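PDB 3FIU: NH(3)-dependent NAD(+) synthetase from Francisella tularensis subsp. holarctica LVS, which belongs to the NAD synthase family of the HUP clan, built on a parallel beta sheet flanked by helices, and binds adenosine monophosphate, pyrophosphate and magnesium. Local coordinates for residues 7-20 with 163-177. Sequence-based numbering, arbitrary orientation.
With POP (pyrophosphate 2-), chain H.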
# COMPACT_ATOMS: atom_id res chain seq x y z
N PHE A 7 30.69 -7.79 -3.78
CA PHE A 7 29.83 -7.98 -4.95
C PHE A 7 30.52 -8.50 -6.22
O PHE A 7 31.52 -7.95 -6.68
CB PHE A 7 29.10 -6.68 -5.26
CG PHE A 7 28.07 -6.80 -6.36
CD1 PHE A 7 26.86 -7.45 -6.12
CD2 PHE A 7 28.32 -6.28 -7.62
CE1 PHE A 7 25.91 -7.56 -7.13
CE2 PHE A 7 27.37 -6.39 -8.63
CZ PHE A 7 26.17 -7.03 -8.38
N SER A 8 29.95 -9.57 -6.76
CA SER A 8 30.28 -10.08 -8.08
C SER A 8 28.96 -10.38 -8.81
O SER A 8 28.13 -11.14 -8.29
CB SER A 8 31.16 -11.34 -7.96
OG SER A 8 30.82 -12.35 -8.90
N PRO A 9 28.74 -9.76 -9.99
CA PRO A 9 27.51 -9.93 -10.76
C PRO A 9 27.06 -11.37 -10.94
O PRO A 9 25.90 -11.68 -10.67
CB PRO A 9 27.85 -9.26 -12.11
CG PRO A 9 28.79 -8.19 -11.74
CD PRO A 9 29.65 -8.78 -10.64
N LYS A 10 27.96 -12.26 -11.36
CA LYS A 10 27.61 -13.65 -11.58
C LYS A 10 27.10 -14.34 -10.32
O LYS A 10 26.08 -15.02 -10.33
CB LYS A 10 28.80 -14.45 -12.16
CG LYS A 10 28.45 -15.90 -12.47
CD LYS A 10 29.62 -16.75 -12.96
CE LYS A 10 29.10 -18.14 -13.29
NZ LYS A 10 30.04 -19.02 -14.03
N GLU A 11 27.85 -14.17 -9.24
CA GLU A 11 27.58 -14.92 -8.03
C GLU A 11 26.32 -14.41 -7.36
O GLU A 11 25.46 -15.20 -6.98
CB GLU A 11 28.81 -14.88 -7.11
CG GLU A 11 30.06 -15.42 -7.82
CD GLU A 11 31.05 -16.11 -6.89
OE1 GLU A 11 30.72 -16.35 -5.70
OE2 GLU A 11 32.18 -16.41 -7.36
N TYR A 12 26.22 -13.08 -7.25
CA TYR A 12 25.06 -12.42 -6.65
C TYR A 12 23.80 -12.70 -7.45
O TYR A 12 22.76 -13.03 -6.88
CB TYR A 12 25.27 -10.90 -6.52
CG TYR A 12 24.35 -10.28 -5.49
CD1 TYR A 12 24.71 -10.26 -4.13
CD2 TYR A 12 23.10 -9.75 -5.84
CE1 TYR A 12 23.86 -9.72 -3.16
CE2 TYR A 12 22.23 -9.20 -4.86
CZ TYR A 12 22.62 -9.20 -3.53
OH TYR A 12 21.79 -8.66 -2.56
N SER A 13 23.88 -12.57 -8.77
CA SER A 13 22.78 -12.92 -9.63
C SER A 13 22.21 -14.31 -9.31
O SER A 13 21.00 -14.46 -9.14
CB SER A 13 23.20 -12.83 -11.09
OG SER A 13 22.08 -12.95 -11.93
N GLN A 14 23.08 -15.31 -9.19
CA GLN A 14 22.62 -16.67 -8.92
C GLN A 14 22.00 -16.79 -7.53
O GLN A 14 21.01 -17.51 -7.36
CB GLN A 14 23.75 -17.70 -9.08
CG GLN A 14 23.25 -19.14 -9.04
CD GLN A 14 22.15 -19.39 -10.08
OE1 GLN A 14 22.37 -19.22 -11.28
NE2 GLN A 14 20.96 -19.78 -9.61
N LYS A 15 22.56 -16.08 -6.56
CA LYS A 15 22.00 -16.08 -5.21
C LYS A 15 20.60 -15.50 -5.20
O LYS A 15 19.69 -16.06 -4.60
CB LYS A 15 22.90 -15.36 -4.23
CG LYS A 15 24.03 -16.23 -3.70
CD LYS A 15 25.14 -15.39 -3.09
CE LYS A 15 26.31 -16.30 -2.69
NZ LYS A 15 27.65 -15.75 -3.05
N LEU A 16 20.42 -14.39 -5.91
CA LEU A 16 19.14 -13.71 -5.99
C LEU A 16 18.09 -14.57 -6.69
O LEU A 16 16.94 -14.67 -6.23
CB LEU A 16 19.35 -12.39 -6.72
CG LEU A 16 18.71 -11.14 -6.15
CD1 LEU A 16 18.54 -11.20 -4.62
CD2 LEU A 16 19.50 -9.93 -6.62
N VAL A 17 18.49 -15.22 -7.79
CA VAL A 17 17.61 -16.12 -8.53
C VAL A 17 17.14 -17.30 -7.65
O VAL A 17 15.95 -17.66 -7.64
CB VAL A 17 18.29 -16.65 -9.85
CG1 VAL A 17 17.43 -17.71 -10.50
CG2 VAL A 17 18.52 -15.49 -10.85
N ASN A 18 18.08 -17.89 -6.91
CA ASN A 18 17.76 -18.99 -5.99
C ASN A 18 16.78 -18.52 -4.91
O ASN A 18 15.77 -19.18 -4.65
CB ASN A 18 19.02 -19.53 -5.34
CG ASN A 18 19.92 -20.31 -6.31
OD1 ASN A 18 19.46 -20.84 -7.32
ND2 ASN A 18 21.21 -20.38 -5.98
N TRP A 19 17.08 -17.35 -4.34
CA TRP A 19 16.23 -16.73 -3.31
C TRP A 19 14.84 -16.38 -3.84
O TRP A 19 13.83 -16.67 -3.19
CB TRP A 19 16.95 -15.52 -2.72
CG TRP A 19 16.14 -14.76 -1.69
CD1 TRP A 19 15.98 -15.08 -0.37
CD2 TRP A 19 15.40 -13.55 -1.90
NE1 TRP A 19 15.19 -14.15 0.26
CE2 TRP A 19 14.82 -13.20 -0.66
CE3 TRP A 19 15.18 -12.73 -3.02
CZ2 TRP A 19 14.02 -12.07 -0.51
CZ3 TRP A 19 14.39 -11.60 -2.87
CH2 TRP A 19 13.82 -11.27 -1.62
N LEU A 20 14.76 -15.77 -5.01
CA LEU A 20 13.47 -15.50 -5.62
C LEU A 20 12.67 -16.78 -5.80
O LEU A 20 11.49 -16.84 -5.44
CB LEU A 20 13.62 -14.77 -6.96
CG LEU A 20 13.92 -13.28 -6.89
CD1 LEU A 20 14.30 -12.78 -8.28
CD2 LEU A 20 12.76 -12.45 -6.29
N ILE A 163 7.93 -8.68 -2.53
CA ILE A 163 9.32 -9.14 -2.47
C ILE A 163 10.20 -8.11 -3.15
O ILE A 163 9.83 -7.58 -4.21
CB ILE A 163 9.47 -10.57 -3.10
CG1 ILE A 163 10.87 -11.12 -2.85
CG2 ILE A 163 9.12 -10.57 -4.61
CD1 ILE A 163 10.93 -12.68 -2.99
N LEU A 164 11.34 -7.82 -2.52
CA LEU A 164 12.25 -6.76 -2.94
C LEU A 164 13.67 -7.32 -3.16
O LEU A 164 14.53 -7.22 -2.28
CB LEU A 164 12.25 -5.59 -1.92
CG LEU A 164 10.95 -4.83 -1.59
CD1 LEU A 164 11.19 -3.70 -0.57
CD2 LEU A 164 10.28 -4.25 -2.84
N PRO A 165 13.92 -7.89 -4.34
CA PRO A 165 15.26 -8.48 -4.59
C PRO A 165 16.42 -7.48 -4.69
O PRO A 165 17.56 -7.89 -4.51
CB PRO A 165 15.08 -9.23 -5.93
CG PRO A 165 13.98 -8.46 -6.65
CD PRO A 165 13.02 -8.01 -5.52
N LEU A 166 16.15 -6.21 -5.01
CA LEU A 166 17.23 -5.27 -5.29
C LEU A 166 17.56 -4.35 -4.12
O LEU A 166 18.45 -3.50 -4.22
CB LEU A 166 16.94 -4.41 -6.55
CG LEU A 166 16.53 -5.19 -7.82
CD1 LEU A 166 16.32 -4.20 -8.95
CD2 LEU A 166 17.55 -6.22 -8.21
N VAL A 167 16.84 -4.50 -3.02
CA VAL A 167 16.81 -3.44 -2.01
C VAL A 167 18.15 -3.29 -1.24
O VAL A 167 18.39 -2.26 -0.64
CB VAL A 167 15.57 -3.62 -1.07
CG1 VAL A 167 15.81 -4.76 -0.06
CG2 VAL A 167 15.15 -2.28 -0.40
N ASN A 168 19.00 -4.31 -1.26
CA ASN A 168 20.35 -4.19 -0.69
C ASN A 168 21.41 -3.68 -1.68
O ASN A 168 22.56 -3.46 -1.29
CB ASN A 168 20.83 -5.52 -0.08
CG ASN A 168 19.97 -5.98 1.06
OD1 ASN A 168 19.31 -5.19 1.72
ND2 ASN A 168 19.96 -7.28 1.28
N LEU A 169 21.02 -3.44 -2.93
CA LEU A 169 21.98 -3.04 -3.98
C LEU A 169 22.14 -1.54 -4.22
O LEU A 169 21.15 -0.80 -4.32
CB LEU A 169 21.59 -3.71 -5.31
CG LEU A 169 21.55 -5.23 -5.41
CD1 LEU A 169 21.02 -5.68 -6.77
CD2 LEU A 169 22.90 -5.87 -5.14
N LYS A 170 23.39 -1.10 -4.36
CA LYS A 170 23.71 0.26 -4.80
C LYS A 170 23.34 0.37 -6.27
O LYS A 170 23.29 -0.65 -6.98
CB LYS A 170 25.21 0.51 -4.68
CG LYS A 170 25.72 0.70 -3.25
CD LYS A 170 27.26 0.85 -3.25
CE LYS A 170 27.95 -0.50 -3.38
NZ LYS A 170 29.39 -0.37 -3.79
N LYS A 171 23.12 1.58 -6.73
CA LYS A 171 22.69 1.77 -8.13
C LYS A 171 23.74 1.22 -9.11
O LYS A 171 23.41 0.57 -10.10
CB LYS A 171 22.40 3.25 -8.38
CG LYS A 171 21.68 3.53 -9.72
CD LYS A 171 20.23 3.03 -9.65
CE LYS A 171 19.48 3.36 -10.95
NZ LYS A 171 17.98 3.01 -10.81
N SER A 172 25.02 1.45 -8.82
CA SER A 172 26.09 0.92 -9.66
C SER A 172 26.06 -0.60 -9.73
O SER A 172 26.39 -1.19 -10.78
CB SER A 172 27.46 1.41 -9.16
OG SER A 172 27.75 0.82 -7.91
N GLN A 173 25.66 -1.26 -8.64
CA GLN A 173 25.55 -2.70 -8.64
C GLN A 173 24.34 -3.18 -9.45
O GLN A 173 24.40 -4.23 -10.09
CB GLN A 173 25.49 -3.27 -7.22
CG GLN A 173 26.82 -3.14 -6.49
CD GLN A 173 26.72 -3.39 -5.01
OE1 GLN A 173 25.67 -3.15 -4.38
NE2 GLN A 173 27.83 -3.86 -4.42
N VAL A 174 23.26 -2.40 -9.41
CA VAL A 174 22.12 -2.68 -10.29
C VAL A 174 22.57 -2.62 -11.77
O VAL A 174 22.26 -3.53 -12.56
CB VAL A 174 20.93 -1.74 -10.01
CG1 VAL A 174 19.78 -1.97 -11.04
CG2 VAL A 174 20.43 -1.94 -8.55
N PHE A 175 23.31 -1.57 -12.14
CA PHE A 175 23.81 -1.46 -13.51
C PHE A 175 24.76 -2.61 -13.88
O PHE A 175 24.71 -3.11 -15.00
CB PHE A 175 24.47 -0.11 -13.73
CG PHE A 175 23.51 1.01 -14.03
CD1 PHE A 175 23.38 2.08 -13.16
CD2 PHE A 175 22.78 1.01 -15.21
CE1 PHE A 175 22.51 3.15 -13.44
CE2 PHE A 175 21.89 2.07 -15.49
CZ PHE A 175 21.76 3.13 -14.61
N GLU A 176 25.62 -3.01 -12.95
CA GLU A 176 26.50 -4.16 -13.17
C GLU A 176 25.71 -5.43 -13.47
O GLU A 176 26.08 -6.21 -14.35
CB GLU A 176 27.42 -4.40 -11.97
CG GLU A 176 28.52 -3.41 -11.81
CD GLU A 176 29.47 -3.80 -10.70
OE1 GLU A 176 29.94 -4.97 -10.71
OE2 GLU A 176 29.75 -2.94 -9.83
N LEU A 177 24.62 -5.63 -12.74
CA LEU A 177 23.72 -6.76 -13.00
C LEU A 177 23.05 -6.63 -14.37
O LEU A 177 22.97 -7.61 -15.12
CB LEU A 177 22.66 -6.87 -11.90
CG LEU A 177 23.11 -7.44 -10.55
CD1 LEU A 177 21.92 -7.45 -9.62
CD2 LEU A 177 23.65 -8.85 -10.75
P1 POP H . 13.09 1.87 -13.04
O1 POP H . 13.08 0.51 -13.69
O2 POP H . 12.80 1.77 -11.57
O3 POP H . 12.13 2.87 -13.66
O POP H . 14.60 2.45 -13.15
P2 POP H . 15.02 3.91 -12.60
O4 POP H . 14.81 3.97 -11.10
O5 POP H . 16.49 3.93 -12.93
O6 POP H . 14.31 5.03 -13.32
O HOH W 1 19.38 -6.85 -2.90
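F7 meets Q173, E176 and L177, and P9 the last two, where helix 9-20 crosses helix 171-177 nearly at right angles (-89°), the axes 10.3 Å apart, while the later turns of helix 9-20 run over the loop 163-170. A chi1 of -173° swings the F7 ring away from its own backbone N, and one face lies against the aliphatic part of Q173, whose CG sits 3.9 Å from the ring centroid in a CH-pi contact. E176 OE1 and L177 CG come in at the ring edge. The Q173 amide is steadied from its own helix end, OE1 accepting from K170 N at 3.1 Å. In this HUP-type alpha/beta fold, the loop 163-170 leads into the helix that carries K171, whose NZ donates a hydrogen bond to pyrophosphate O5 at 2.7 Å and also forms a salt bridge with D41. Y12 lies against L169, Y12 CE2 to L169 CD2 3.4 Å; its hydroxyl accepts from a water that also donates to P165 O and accepts from N168 N, and the same hydroxyl is hydrogen-bonded to the terminal carboxylate of F249 of the second subunit. Further along, L16 rests on P165, L16 CG to P165 CB 4.1 Å, and I163 CD1 sits over the six-membered ring of W19, 3.9 Å from its centroid, with L20 CD2 touching that same methyl.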